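Local coordinates for SusD-like carbohydrate binding protein (Bacteroides vulgatus, PDB 3LEW), which probably binds carbohydrate at the outer membrane, as a SusD-family protein likely to take part in nutrient capture by Bacteroides vulgatus, at residues L306-D311 with V322-S327; A139-P144 with R414-V419; K228-D233 with M344-I349. All coordinates share one frame; numbering follows the deposited sequence.

Contact 1. Residues L306-D311 with V322-S327; sequences LFWATD and VWMRNS
Four backbone hydrogen bonds tie L306-A309 to W323-N326. F307 and R325 form one antiparallel hydrogen-bonded pair and A309 and W323 the other; the straightest bond runs from R325 N to F307 O, 2.8 Å at 170°. W308 with M324 is the non-hydrogen-bonded pair between them, with L306-N326 another beyond F307-R325.

The polar side-chain contacts centre on R325. With chi2 -59° its chain bends back along the strand, so that NE and NH2 both grip A309 O side-on, NH2 at 2.9 Å. Since W323 N also donates to A309 O, this carbonyl takes three bonds, and it lies in the guanidinium plane. Just beyond, NH2 meets D311 OD1 at 2.8 Å in a salt bridge, with the carboxylate turned 78° from the guanidinium. Water 1 joins the same OD1 to NH1, and W323 CB covers one guanidinium face.

These strands, 306-309 and 321-326, make a beta hairpin at one edge of a four-stranded mixed sheet, where 321-326 also pairs with strand 440-448.

Apolar contacts gather on the face bearing W308 and M324. The selenomethionine leaves the backbone with CG anti to N, then bends at chi2 and chi3, which lays its CE over the W308 six-membered ring, 3.9 Å from the centroid, in a CH-pi contact, while its SE, 4.7 Å from the five-membered ring's centroid, adds an oblique Met-aromatic contact. V322 CG2 touches W308 CE3 at 3.8 Å. On the same face, L306 CD2 packs against the amide of N326, 3.4 Å from its CG, while N326 OD1 is bonded to K328 N.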
ATOM      1  N   LEU A 306      11.406  10.775  13.775  1.00 15.22           N
ATOM      2  CA  LEU A 306      12.060  11.353  12.597  1.00 15.21           C
ATOM      3  C   LEU A 306      13.305  12.125  13.081  1.00 14.88           C
ATOM      4  O   LEU A 306      13.209  13.086  13.827  1.00 14.77           O
ATOM      5  CB  LEU A 306      11.118  12.287  11.852  1.00 15.69           C
ATOM      6  CG  LEU A 306       9.783  11.661  11.465  1.00 14.11           C
ATOM      7  CD1 LEU A 306       8.829  12.756  10.910  1.00 15.02           C
ATOM      8  CD2 LEU A 306       9.979  10.513  10.475  1.00 14.67           C
ATOM      9  N   PHE A 307      14.481  11.669  12.677  1.00 14.33           N
ATOM     10  CA  PHE A 307      15.708  12.276  13.152  1.00 14.56           C
ATOM     11  C   PHE A 307      16.856  12.034  12.191  1.00 14.60           C
ATOM     12  O   PHE A 307      16.871  11.051  11.479  1.00 14.11           O
ATOM     13  CB  PHE A 307      16.094  11.717  14.535  1.00 15.28           C
ATOM     14  CG  PHE A 307      16.124  10.212  14.591  1.00 15.85           C
ATOM     15  CD1 PHE A 307      17.293   9.516  14.263  1.00 17.73           C
ATOM     16  CD2 PHE A 307      14.999   9.497  14.925  1.00 17.92           C
ATOM     17  CE1 PHE A 307      17.339   8.154  14.301  1.00 19.28           C
ATOM     18  CE2 PHE A 307      15.023   8.103  14.949  1.00 17.71           C
ATOM     19  CZ  PHE A 307      16.211   7.440  14.623  1.00 18.36           C
ATOM     20  N   TRP A 308      17.819  12.958  12.200  1.00 13.79           N
ATOM     21  CA  TRP A 308      19.059  12.796  11.426  1.00 13.84           C
ATOM     22  C   TRP A 308      19.891  11.668  11.984  1.00 14.18           C
ATOM     23  O   TRP A 308      20.048  11.538  13.206  1.00 14.76           O
ATOM     24  CB  TRP A 308      19.903  14.070  11.504  1.00 14.40           C
ATOM     25  CG  TRP A 308      19.277  15.302  10.953  1.00 16.09           C
ATOM     26  CD1 TRP A 308      18.929  16.419  11.659  1.00 19.24           C
ATOM     27  CD2 TRP A 308      18.947  15.577   9.573  1.00 17.28           C
ATOM     28  NE1 TRP A 308      18.388  17.358  10.815  1.00 19.79           N
ATOM     29  CE2 TRP A 308      18.376  16.868   9.532  1.00 17.63           C
ATOM     30  CE3 TRP A 308      19.063  14.856   8.387  1.00 16.54           C
ATOM     31  CZ2 TRP A 308      17.954  17.457   8.354  1.00 13.88           C
ATOM     32  CZ3 TRP A 308      18.642  15.433   7.212  1.00 15.47           C
ATOM     33  CH2 TRP A 308      18.078  16.727   7.205  1.00 16.47           C
ATOM     34  N   ALA A 309      20.493  10.890  11.109  1.00 13.70           N
ATOM     35  CA  ALA A 309      21.475   9.912  11.525  1.00 13.96           C
ATOM     36  C   ALA A 309      22.346   9.554  10.347  1.00 13.04           C
ATOM     37  O   ALA A 309      21.922   9.621   9.169  1.00 13.31           O
ATOM     38  CB  ALA A 309      20.783   8.601  12.113  1.00 14.15           C
ATOM     39  N   THR A 310      23.535   9.086  10.657  1.00 13.60           N
ATOM     40  CA  THR A 310      24.406   8.497   9.663  1.00 13.77           C
ATOM     41  C   THR A 310      23.904   7.071   9.327  1.00 14.94           C
ATOM     42  O   THR A 310      23.093   6.474  10.071  1.00 15.78           O
ATOM     43  CB  THR A 310      25.867   8.468  10.172  1.00 14.43           C
ATOM     44  OG1 THR A 310      25.899   7.918  11.494  1.00 14.71           O
ATOM     45  CG2 THR A 310      26.460   9.884  10.218  1.00 13.74           C
ATOM     46  N   ASP A 311      24.406   6.524   8.221  1.00 14.99           N
ATOM     47  CA  ASP A 311      23.986   5.188   7.738  1.00 15.78           C
ATOM     48  C   ASP A 311      24.221   4.137   8.836  1.00 17.01           C
ATOM     49  O   ASP A 311      25.265   4.133   9.497  1.00 18.42           O
ATOM     50  CB  ASP A 311      24.735   4.811   6.473  1.00 16.04           C
ATOM     51  CG  ASP A 311      24.356   5.687   5.254  1.00 15.72           C
ATOM     52  OD1 ASP A 311      23.252   6.274   5.214  1.00 16.44           O
ATOM     53  OD2 ASP A 311      25.180   5.722   4.314  1.00 17.11           O
ATOM     54  N   VAL A 322      24.360  13.065   6.894  1.00 13.38           N
ATOM     55  CA  VAL A 322      23.255  12.477   7.609  1.00 12.81           C
ATOM     56  C   VAL A 322      22.025  12.557   6.680  1.00 13.69           C
ATOM     57  O   VAL A 322      21.908  13.476   5.868  1.00 13.12           O
ATOM     58  CB  VAL A 322      22.972  13.183   8.959  1.00 14.12           C
ATOM     59  CG1 VAL A 322      24.083  12.898   9.944  1.00 13.21           C
ATOM     60  CG2 VAL A 322      22.805  14.695   8.812  1.00 13.22           C
ATOM     61  N   TRP A 323      21.136  11.577   6.804  1.00 13.16           N
ATOM     62  CA  TRP A 323      19.858  11.578   6.129  1.00 13.43           C
ATOM     63  C   TRP A 323      18.801  11.551   7.229  1.00 13.67           C
ATOM     64  O   TRP A 323      19.080  11.123   8.356  1.00 13.41           O
ATOM     65  CB  TRP A 323      19.700  10.337   5.256  1.00 13.53           C
ATOM     66  CG  TRP A 323      20.750  10.137   4.181  1.00 12.47           C
ATOM     67  CD1 TRP A 323      22.089   9.982   4.354  1.00 10.74           C
ATOM     68  CD2 TRP A 323      20.523  10.074   2.773  1.00 12.85           C
ATOM     69  NE1 TRP A 323      22.713   9.831   3.157  1.00 11.85           N
ATOM     70  CE2 TRP A 323      21.774   9.843   2.163  1.00 12.85           C
ATOM     71  CE3 TRP A 323      19.382  10.131   1.971  1.00 12.17           C
ATOM     72  CZ2 TRP A 323      21.929   9.733   0.772  1.00 13.09           C
ATOM     73  CZ3 TRP A 323      19.534  10.005   0.571  1.00 13.15           C
ATOM     74  CH2 TRP A 323      20.796   9.795   0.002  1.00 14.69           C
HETATM   75  N   MSE A 324      17.575  11.950   6.915  1.00 13.34           N
HETATM   76  CA  MSE A 324      16.499  11.905   7.894  0.70 13.14           C
HETATM   77  C   MSE A 324      15.941  10.471   7.913  1.00 12.97           C
HETATM   78  O   MSE A 324      15.503   9.967   6.884  1.00 13.48           O
HETATM   79  CB  MSE A 324      15.446  12.978   7.566  0.70 12.45           C
HETATM   80  CG  MSE A 324      14.260  13.073   8.575  0.70 14.52           C
HETATM   81 SE   MSE A 324      14.681  13.992  10.198  0.53 11.47          SE
HETATM   82  CE  MSE A 324      14.825  15.752   9.450  0.70 12.64           C
ATOM     83  N   ARG A 325      15.994   9.843   9.067  1.00 14.07           N
ATOM     84  CA  ARG A 325      15.523   8.492   9.254  1.00 14.07           C
ATOM     85  C   ARG A 325      14.193   8.485   9.944  1.00 14.99           C
ATOM     86  O   ARG A 325      13.843   9.408  10.665  1.00 13.77           O
ATOM     87  CB  ARG A 325      16.502   7.699  10.138  1.00 15.04           C
ATOM     88  CG  ARG A 325      17.949   7.850   9.831  1.00 16.58           C
ATOM     89  CD  ARG A 325      18.306   7.435   8.412  1.00 17.31           C
ATOM     90  NE  ARG A 325      19.698   7.802   8.167  1.00 14.29           N
ATOM     91  CZ  ARG A 325      20.457   7.305   7.184  1.00 14.19           C
ATOM     92  NH1 ARG A 325      19.972   6.450   6.294  1.00 14.54           N
ATOM     93  NH2 ARG A 325      21.676   7.741   7.031  1.00 13.05           N
ATOM     94  N   ASN A 326      13.423   7.414   9.694  1.00 16.12           N
ATOM     95  CA  ASN A 326      12.230   7.112  10.448  1.00 15.51           C
ATOM     96  C   ASN A 326      12.470   5.799  11.220  1.00 15.52           C
ATOM     97  O   ASN A 326      12.755   4.784  10.608  1.00 13.93           O
ATOM     98  CB  ASN A 326      11.020   6.964   9.495  1.00 16.00           C
ATOM     99  CG  ASN A 326       9.691   7.120  10.198  1.00 16.23           C
ATOM    100  OD1 ASN A 326       9.578   6.944  11.454  1.00 15.50           O
ATOM    101  ND2 ASN A 326       8.655   7.460   9.410  1.00 13.94           N
ATOM    102  N   SER A 327      12.397   5.841  12.555  1.00 14.10           N
ATOM    103  CA  SER A 327      12.476   4.613  13.351  1.00 14.20           C
ATOM    104  C   SER A 327      11.221   3.716  13.177  1.00 14.76           C
ATOM    105  O   SER A 327      11.153   2.609  13.752  1.00 14.45           O
ATOM    106  CB  SER A 327      12.722   4.952  14.814  1.00 14.32           C
ATOM    107  OG  SER A 327      11.623   5.665  15.346  1.00 14.99           O
TER
HETATM  108  O   HOH W   1      21.347   6.642   3.445  1.00 15.41           O

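Contact 2. Residues A139-P144 with R414-V419; sequences AIDKDP and RNQQTV
Neither A139-P144 nor R414-V419 is regular throughout, and their backbones come together at one point, where the CA atoms of A139 and R414 lie 4.6 Å apart. A139-K142 forms a tight turn, closed by the bond from K142 N to A139 O at 2.9 Å. On the other side, helix 408-414 ends in a Schellman motif: Q416 takes positive phi (56°), with two bonds back into the last turn, and the chain then leads away from the contact.

Q416 carries most of the side-chain contact. Its CG lies anti to the carbonyl carbon and the chain is extended beyond it, which brings the amide up to the turn. A139 CB sits against the carbonyl oxygen of R414, 3.5 Å away, and also touches Q416 CG. K142 crosses Q416 at about a right angle, its CG 3.7 Å from Q416 OE1, an oxygen that accepts a hydrogen bond from N464. At the other branch, Q416 NE2 makes a weak hydrogen bond to D141 OD1, 3.4 Å long and bent to 133°; the carboxylate and amide planes are 84° apart.

Water does more of the polar bridging. Water 2 donates to D141 OD1 and to R414 O, both at 2.8 Å, and accepts from Q416 NE2. Water 3 donates to D141 O and accepts from the same nitrogen at 3.0 Å. Q416 NE2 thus serves two waters as well as the aspartate.

The contact joins the loop between helix 111-135 and strand 147-149 to the end of helix 408-414. R414 turns away to salt bridges with D411 and E355 and packs on helices 202-215 and 387-401, while I140 rests on helix 170-187.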
ATOM      1  N   ALA A 139      -7.486   8.502 -12.045  1.00 14.11           N
ATOM      2  CA  ALA A 139      -8.688   8.495 -11.175  1.00 14.17           C
ATOM      3  C   ALA A 139      -9.962   8.211 -11.968  1.00 14.26           C
ATOM      4  O   ALA A 139     -10.116   8.625 -13.135  1.00 14.24           O
ATOM      5  CB  ALA A 139      -8.817   9.814 -10.442  1.00 13.03           C
ATOM      6  N   ILE A 140     -10.896   7.541 -11.302  1.00 14.89           N
ATOM      7  CA  ILE A 140     -12.173   7.198 -11.912  1.00 14.47           C
ATOM      8  C   ILE A 140     -12.955   8.443 -12.375  1.00 15.42           C
ATOM      9  O   ILE A 140     -13.742   8.361 -13.321  1.00 16.05           O
ATOM     10  CB  ILE A 140     -12.966   6.292 -10.923  1.00 15.21           C
ATOM     11  CG1 ILE A 140     -14.103   5.601 -11.632  1.00 14.78           C
ATOM     12  CG2 ILE A 140     -13.479   7.090  -9.729  1.00 14.84           C
ATOM     13  CD1 ILE A 140     -14.869   4.576 -10.758  1.00 13.20           C
ATOM     14  N   ASP A 141     -12.752   9.596 -11.733  1.00 15.74           N
ATOM     15  CA  ASP A 141     -13.428  10.819 -12.150  1.00 17.11           C
ATOM     16  C   ASP A 141     -12.611  11.657 -13.131  1.00 17.25           C
ATOM     17  O   ASP A 141     -13.109  12.636 -13.646  1.00 18.87           O
ATOM     18  CB  ASP A 141     -13.901  11.679 -10.960  1.00 17.74           C
ATOM     19  CG  ASP A 141     -12.768  12.206 -10.102  1.00 18.54           C
ATOM     20  OD1 ASP A 141     -11.755  11.506  -9.936  1.00 19.88           O
ATOM     21  OD2 ASP A 141     -12.928  13.331  -9.562  1.00 20.77           O
ATOM     22  N   LYS A 142     -11.392  11.223 -13.436  1.00 16.81           N
ATOM     23  CA  LYS A 142     -10.577  11.851 -14.464  1.00 17.30           C
ATOM     24  C   LYS A 142     -11.077  11.330 -15.813  1.00 17.44           C
ATOM     25  O   LYS A 142     -11.446  12.105 -16.680  1.00 18.32           O
ATOM     26  CB  LYS A 142      -9.119  11.510 -14.238  1.00 17.72           C
ATOM     27  CG  LYS A 142      -8.138  12.231 -15.116  1.00 20.54           C
ATOM     28  CD  LYS A 142      -7.875  11.563 -16.445  1.00 19.78           C
ATOM     29  CE  LYS A 142      -6.513  12.012 -17.045  1.00 20.96           C
ATOM     30  NZ  LYS A 142      -6.432  11.605 -18.506  1.00 18.50           N
ATOM     31  N   ASP A 143     -11.165  10.002 -15.957  1.00 16.91           N
ATOM     32  CA  ASP A 143     -11.643   9.362 -17.188  0.50 16.29           C
ATOM     33  C   ASP A 143     -12.341   8.017 -16.767  1.00 16.26           C
ATOM     34  O   ASP A 143     -11.623   7.002 -16.734  1.00 15.41           O
ATOM     35  CB  ASP A 143     -10.337   9.175 -18.041  0.50 16.36           C
ATOM     36  CG  ASP A 143     -10.563   8.707 -19.478  0.50 17.34           C
ATOM     37  OD1 ASP A 143     -11.708   8.324 -19.775  0.50 15.97           O
ATOM     38  OD2 ASP A 143      -9.571   8.699 -20.309  0.50 17.47           O
ATOM     39  N   PRO A 144     -13.657   7.969 -16.499  1.00 16.13           N
ATOM     40  CA  PRO A 144     -14.171   6.669 -16.054  1.00 15.73           C
ATOM     41  C   PRO A 144     -14.141   5.532 -17.057  1.00 15.09           C
ATOM     42  O   PRO A 144     -14.269   4.376 -16.672  1.00 15.04           O
ATOM     43  CB  PRO A 144     -15.633   6.970 -15.660  1.00 16.64           C
ATOM     44  CG  PRO A 144     -15.966   8.233 -16.306  1.00 17.13           C
ATOM     45  CD  PRO A 144     -14.703   9.011 -16.503  1.00 17.23           C
ATOM     46  N   ARG A 414      -5.505   8.863  -7.169  1.00 13.69           N
ATOM     47  CA  ARG A 414      -6.966   8.965  -6.968  1.00 13.71           C
ATOM     48  C   ARG A 414      -7.447  10.384  -6.685  1.00 13.78           C
ATOM     49  O   ARG A 414      -8.559  10.754  -7.038  1.00 14.77           O
ATOM     50  CB  ARG A 414      -7.426   7.998  -5.897  1.00 11.95           C
ATOM     51  CG  ARG A 414      -7.099   8.444  -4.464  1.00 12.59           C
ATOM     52  CD  ARG A 414      -7.419   7.375  -3.447  1.00 13.53           C
ATOM     53  NE  ARG A 414      -7.063   7.868  -2.124  1.00 13.93           N
ATOM     54  CZ  ARG A 414      -7.853   8.630  -1.365  1.00 14.19           C
ATOM     55  NH1 ARG A 414      -9.073   8.912  -1.729  1.00 14.60           N
ATOM     56  NH2 ARG A 414      -7.395   9.098  -0.204  1.00 16.11           N
ATOM     57  N   ASN A 415      -6.609  11.207  -6.072  1.00 13.51           N
ATOM     58  CA  ASN A 415      -6.996  12.591  -5.747  1.00 14.50           C
ATOM     59  C   ASN A 415      -6.609  13.615  -6.838  1.00 14.87           C
ATOM     60  O   ASN A 415      -6.865  14.812  -6.687  1.00 15.12           O
ATOM     61  CB  ASN A 415      -6.366  13.010  -4.420  1.00 14.57           C
ATOM     62  CG  ASN A 415      -6.815  12.151  -3.251  1.00 16.61           C
ATOM     63  OD1 ASN A 415      -7.908  11.615  -3.247  1.00 19.95           O
ATOM     64  ND2 ASN A 415      -5.983  12.094  -2.215  1.00 17.65           N
ATOM     65  N   GLN A 416      -5.952  13.148  -7.904  1.00 15.35           N
ATOM     66  CA  GLN A 416      -5.446  14.029  -8.981  1.00 16.20           C
ATOM     67  C   GLN A 416      -4.538  15.110  -8.407  1.00 17.05           C
ATOM     68  O   GLN A 416      -4.611  16.288  -8.777  1.00 17.39           O
ATOM     69  CB  GLN A 416      -6.574  14.603  -9.837  1.00 15.84           C
ATOM     70  CG  GLN A 416      -7.373  13.538 -10.551  1.00 16.35           C
ATOM     71  CD  GLN A 416      -8.381  14.115 -11.496  1.00 15.67           C
ATOM     72  OE1 GLN A 416      -8.028  14.805 -12.490  1.00 16.30           O
ATOM     73  NE2 GLN A 416      -9.646  13.886 -11.198  1.00 16.34           N
ATOM     74  N   GLN A 417      -3.652  14.691  -7.510  1.00 16.86           N
ATOM     75  CA  GLN A 417      -2.728  15.611  -6.906  1.00 17.22           C
ATOM     76  C   GLN A 417      -1.406  15.558  -7.617  1.00 17.19           C
ATOM     77  O   GLN A 417      -1.204  14.722  -8.499  1.00 18.67           O
ATOM     78  CB  GLN A 417      -2.591  15.288  -5.413  1.00 18.70           C
ATOM     79  CG  GLN A 417      -3.789  15.760  -4.593  1.00 20.32           C
ATOM     80  CD  GLN A 417      -3.595  15.429  -3.143  1.00 27.43           C
ATOM     81  OE1 GLN A 417      -3.631  14.256  -2.755  1.00 29.39           O
ATOM     82  NE2 GLN A 417      -3.346  16.457  -2.325  1.00 30.27           N
ATOM     83  N   THR A 418      -0.516  16.500  -7.280  1.00 16.89           N
ATOM     84  CA  THR A 418       0.839  16.432  -7.793  0.50 15.90           C
ATOM     85  C   THR A 418       1.825  16.065  -6.705  1.00 17.01           C
ATOM     86  O   THR A 418       1.660  16.385  -5.533  1.00 17.63           O
ATOM     87  CB  THR A 418       1.285  17.723  -8.471  0.50 16.11           C
ATOM     88  OG1 THR A 418       2.553  17.497  -9.121  0.50 14.55           O
ATOM     89  CG2 THR A 418       1.369  18.915  -7.464  0.50 12.49           C
ATOM     90  N   VAL A 419       2.860  15.326  -7.093  1.00 16.78           N
ATOM     91  CA  VAL A 419       4.045  15.117  -6.268  0.50 15.80           C
ATOM     92  C   VAL A 419       4.658  16.466  -5.974  1.00 15.92           C
ATOM     93  O   VAL A 419       4.732  17.304  -6.868  1.00 16.08           O
ATOM     94  CB  VAL A 419       5.096  14.277  -7.036  0.50 15.82           C
ATOM     95  CG1 VAL A 419       6.511  14.370  -6.373  0.50 15.85           C
ATOM     96  CG2 VAL A 419       4.617  12.856  -7.136  0.50 14.09           C
TER
HETATM   97  O   HOH W   2      -9.942  12.780  -8.297  1.00 17.02           O
HETATM   98  O   HOH W   3     -11.929  15.102 -12.766  1.00 29.30           O

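Contact 3. Residues K228-D233 with M344-I349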
ATOM      1  N   LYS A 228     -19.441   0.332  10.004  1.00 14.89           N
ATOM      2  CA  LYS A 228     -19.662  -1.058  10.512  1.00 15.23           C
ATOM      3  C   LYS A 228     -18.402  -1.605  11.138  1.00 14.64           C
ATOM      4  O   LYS A 228     -18.454  -2.222  12.196  1.00 15.41           O
ATOM      5  CB  LYS A 228     -20.097  -1.994   9.375  1.00 16.14           C
ATOM      6  CG  LYS A 228     -21.560  -1.834   8.934  1.00 20.86           C
ATOM      7  CD  LYS A 228     -21.948  -2.693   7.676  1.00 25.56           C
ATOM      8  CE  LYS A 228     -23.471  -2.694   7.385  1.00 28.62           C
ATOM      9  NZ  LYS A 228     -24.181  -3.709   8.203  1.00 30.22           N
ATOM     10  N   LEU A 229     -17.264  -1.400  10.460  1.00 14.52           N
ATOM     11  CA  LEU A 229     -15.950  -1.856  10.939  1.00 14.20           C
ATOM     12  C   LEU A 229     -15.621  -1.187  12.271  1.00 13.73           C
ATOM     13  O   LEU A 229     -15.368  -1.877  13.284  1.00 14.09           O
ATOM     14  CB  LEU A 229     -14.865  -1.642   9.893  1.00 15.19           C
ATOM     15  CG  LEU A 229     -13.564  -2.410  10.181  1.00 15.15           C
ATOM     16  CD1 LEU A 229     -12.697  -2.581   8.948  1.00 15.94           C
ATOM     17  CD2 LEU A 229     -12.746  -1.785  11.329  1.00 16.06           C
ATOM     18  N   LEU A 230     -15.758   0.131  12.337  1.00 14.68           N
ATOM     19  CA  LEU A 230     -15.396   0.823  13.576  1.00 15.07           C
ATOM     20  C   LEU A 230     -16.317   0.484  14.745  1.00 15.68           C
ATOM     21  O   LEU A 230     -15.873   0.548  15.912  1.00 15.78           O
ATOM     22  CB  LEU A 230     -15.352   2.328  13.353  1.00 15.83           C
ATOM     23  CG  LEU A 230     -14.267   2.856  12.425  1.00 16.51           C
ATOM     24  CD1 LEU A 230     -14.478   4.351  12.072  1.00 18.06           C
ATOM     25  CD2 LEU A 230     -12.864   2.611  13.024  1.00 16.54           C
ATOM     26  N   ALA A 231     -17.566   0.104  14.444  1.00 15.24           N
ATOM     27  CA  ALA A 231     -18.523  -0.350  15.492  1.00 16.66           C
ATOM     28  C   ALA A 231     -18.068  -1.669  16.111  1.00 18.29           C
ATOM     29  O   ALA A 231     -18.421  -1.966  17.237  1.00 18.46           O
ATOM     30  CB  ALA A 231     -19.941  -0.470  14.945  1.00 17.21           C
ATOM     31  N   LYS A 232     -17.298  -2.451  15.364  1.00 19.38           N
ATOM     32  CA  LYS A 232     -16.742  -3.737  15.823  1.00 21.09           C
ATOM     33  C   LYS A 232     -15.315  -3.616  16.367  1.00 19.82           C
ATOM     34  O   LYS A 232     -14.903  -4.444  17.163  1.00 20.24           O
ATOM     35  CB  LYS A 232     -16.659  -4.719  14.643  1.00 22.16           C
ATOM     36  CG  LYS A 232     -17.974  -5.269  14.151  1.00 27.24           C
ATOM     37  CD  LYS A 232     -17.742  -5.951  12.771  1.00 31.96           C
ATOM     38  CE  LYS A 232     -18.602  -7.181  12.585  1.00 37.37           C
ATOM     39  NZ  LYS A 232     -19.763  -6.947  11.669  1.00 38.12           N
ATOM     40  N   ASP A 233     -14.531  -2.655  15.859  1.00 17.97           N
ATOM     41  CA  ASP A 233     -13.117  -2.559  16.168  1.00 17.29           C
ATOM     42  C   ASP A 233     -12.614  -1.136  15.942  1.00 17.54           C
ATOM     43  O   ASP A 233     -12.454  -0.723  14.802  1.00 16.58           O
ATOM     44  CB  ASP A 233     -12.317  -3.537  15.302  1.00 16.93           C
ATOM     45  CG  ASP A 233     -10.817  -3.553  15.639  1.00 20.46           C
ATOM     46  OD1 ASP A 233     -10.399  -2.944  16.677  1.00 21.74           O
ATOM     47  OD2 ASP A 233     -10.045  -4.188  14.847  1.00 20.47           O
HETATM   48  N   MSE A 344      -3.093  -3.568   6.463  1.00 14.32           N
HETATM   49  CA  MSE A 344      -4.259  -2.732   6.813  1.00 13.73           C
HETATM   50  C   MSE A 344      -4.330  -2.559   8.316  1.00 14.96           C
HETATM   51  O   MSE A 344      -4.277  -3.556   9.041  1.00 15.42           O
HETATM   52  CB  MSE A 344      -5.565  -3.334   6.305  1.00 14.03           C
HETATM   53  CG  MSE A 344      -6.698  -2.420   6.486  1.00 13.14           C
HETATM   54 SE   MSE A 344      -8.253  -3.069   5.414  0.75 17.94          SE
HETATM   55  CE  MSE A 344      -8.435  -4.718   6.070  1.00 17.41           C
ATOM     56  N   ARG A 345      -4.457  -1.306   8.779  1.00 13.82           N
ATOM     57  CA  ARG A 345      -4.623  -0.994  10.189  1.00 12.92           C
ATOM     58  C   ARG A 345      -5.914  -0.219  10.445  1.00 12.67           C
ATOM     59  O   ARG A 345      -6.473   0.447   9.550  1.00 14.72           O
ATOM     60  CB  ARG A 345      -3.459  -0.123  10.672  1.00 12.80           C
ATOM     61  CG  ARG A 345      -2.147  -0.743  10.467  1.00 15.91           C
ATOM     62  CD  ARG A 345      -1.082   0.054  11.227  1.00 16.50           C
ATOM     63  NE  ARG A 345      -0.686   1.310  10.589  1.00 15.26           N
ATOM     64  CZ  ARG A 345      -0.823   2.530  11.102  1.00 16.23           C
ATOM     65  NH1 ARG A 345      -1.418   2.758  12.274  1.00 15.82           N
ATOM     66  NH2 ARG A 345      -0.292   3.562  10.442  1.00 16.34           N
ATOM     67  N   VAL A 346      -6.353  -0.257  11.691  1.00 12.43           N
ATOM     68  CA  VAL A 346      -7.555   0.488  12.084  1.00 12.93           C
ATOM     69  C   VAL A 346      -7.405   2.008  11.810  1.00 13.30           C
ATOM     70  O   VAL A 346      -8.377   2.656  11.416  1.00 14.02           O
ATOM     71  CB  VAL A 346      -7.952   0.241  13.555  1.00 12.72           C
ATOM     72  CG1 VAL A 346      -9.348   0.982  13.872  1.00 12.85           C
ATOM     73  CG2 VAL A 346      -8.079  -1.293  13.858  1.00 12.53           C
ATOM     74  N   ALA A 347      -6.227   2.584  11.998  1.00 13.24           N
ATOM     75  CA  ALA A 347      -6.062   3.992  11.717  1.00 12.66           C
ATOM     76  C   ALA A 347      -6.487   4.368  10.295  1.00 13.64           C
ATOM     77  O   ALA A 347      -7.009   5.465  10.089  1.00 14.02           O
ATOM     78  CB  ALA A 347      -4.583   4.457  11.959  1.00 13.43           C
ATOM     79  N   GLU A 348      -6.180   3.534   9.304  1.00 12.81           N
ATOM     80  CA  GLU A 348      -6.628   3.784   7.943  1.00 13.46           C
ATOM     81  C   GLU A 348      -8.148   3.843   7.848  1.00 13.75           C
ATOM     82  O   GLU A 348      -8.689   4.613   7.046  1.00 13.98           O
ATOM     83  CB  GLU A 348      -6.073   2.704   6.997  1.00 13.53           C
ATOM     84  CG  GLU A 348      -6.477   2.927   5.529  1.00 14.68           C
ATOM     85  CD  GLU A 348      -6.273   1.721   4.625  1.00 16.81           C
ATOM     86  OE1 GLU A 348      -5.663   0.722   5.026  1.00 15.74           O
ATOM     87  OE2 GLU A 348      -6.783   1.778   3.474  1.00 15.07           O
ATOM     88  N   ILE A 349      -8.837   2.995   8.628  1.00 13.05           N
ATOM     89  CA  ILE A 349     -10.312   2.963   8.613  1.00 13.69           C
ATOM     90  C   ILE A 349     -10.869   4.248   9.191  1.00 13.37           C
ATOM     91  O   ILE A 349     -11.821   4.789   8.644  1.00 12.96           O
ATOM     92  CB  ILE A 349     -10.880   1.721   9.339  1.00 13.92           C
ATOM     93  CG1 ILE A 349     -10.208   0.423   8.836  1.00 14.78           C
ATOM     94  CG2 ILE A 349     -12.398   1.663   9.199  1.00 14.36           C
ATOM     95  CD1 ILE A 349     -10.284   0.236   7.267  1.00 14.47           C
TER
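L229 O is the best-held polar atom, gripped by two backbone donors: D233 N at 2.8 Å and K232 N at 2.9 Å. Both bonds lie within 228-233, at the end of helix 219-232; what passes between the segments is van der Waals contact. I349 and V346 share it almost equally on their side. I349 CG1, anti to the carbonyl carbon (chi1 -50°), reaches L229 CD1 at 3.9 Å, the two side chains crossing at about a right angle. The other I349 branch, CG2, slides past L230 in the opposite direction and meets L230 CG at 3.9 Å. This is helix-to-helix packing in a SusD-family chain with far more helix than strand, pairing the end of helix 219-232 with the first turn of helix 346-359, directly after strand 341-345; I255 of strand 254-258 also touches both V346 and I349. An alanine at I349 would remove CG1, CG2 and CD1, and would probably loosen the packing against L229 and L230 together. V346 uses its two methyl groups separately: CG1 lies 4.0 Å from L230 CD2, whereas CG2 meets D233 OD2 at 3.6 Å. D233 OD1 makes a weak hydrogen bond to Y235 N, and the nearby E203 carboxylate might raise the aspartate's pKa.

How the contacts relate
Contact 3 is buried, three of its five touching residues buried and none exposed; contact 2 has two exposed and, like contact 1, is partly buried. Centre to chain centre, contacts 2 and 3 lie at similar depth, about 17 and 16 Å, contact 1 farthest out at about 23 Å. Their chemistry follows their place: strand pairing with an arginine-centred polar network in contact 1, water bridges between loops in contact 2, aliphatic side chains between helices in contact 3. None touches another; contacts 2 and 3 come nearest, about 8 Å between closest atoms. No helix or strand is shared, although strands 321-326 and 341-345 are consecutive. Along the chain, contact 1 is nested within contact 3, and contact 3 within contact 2.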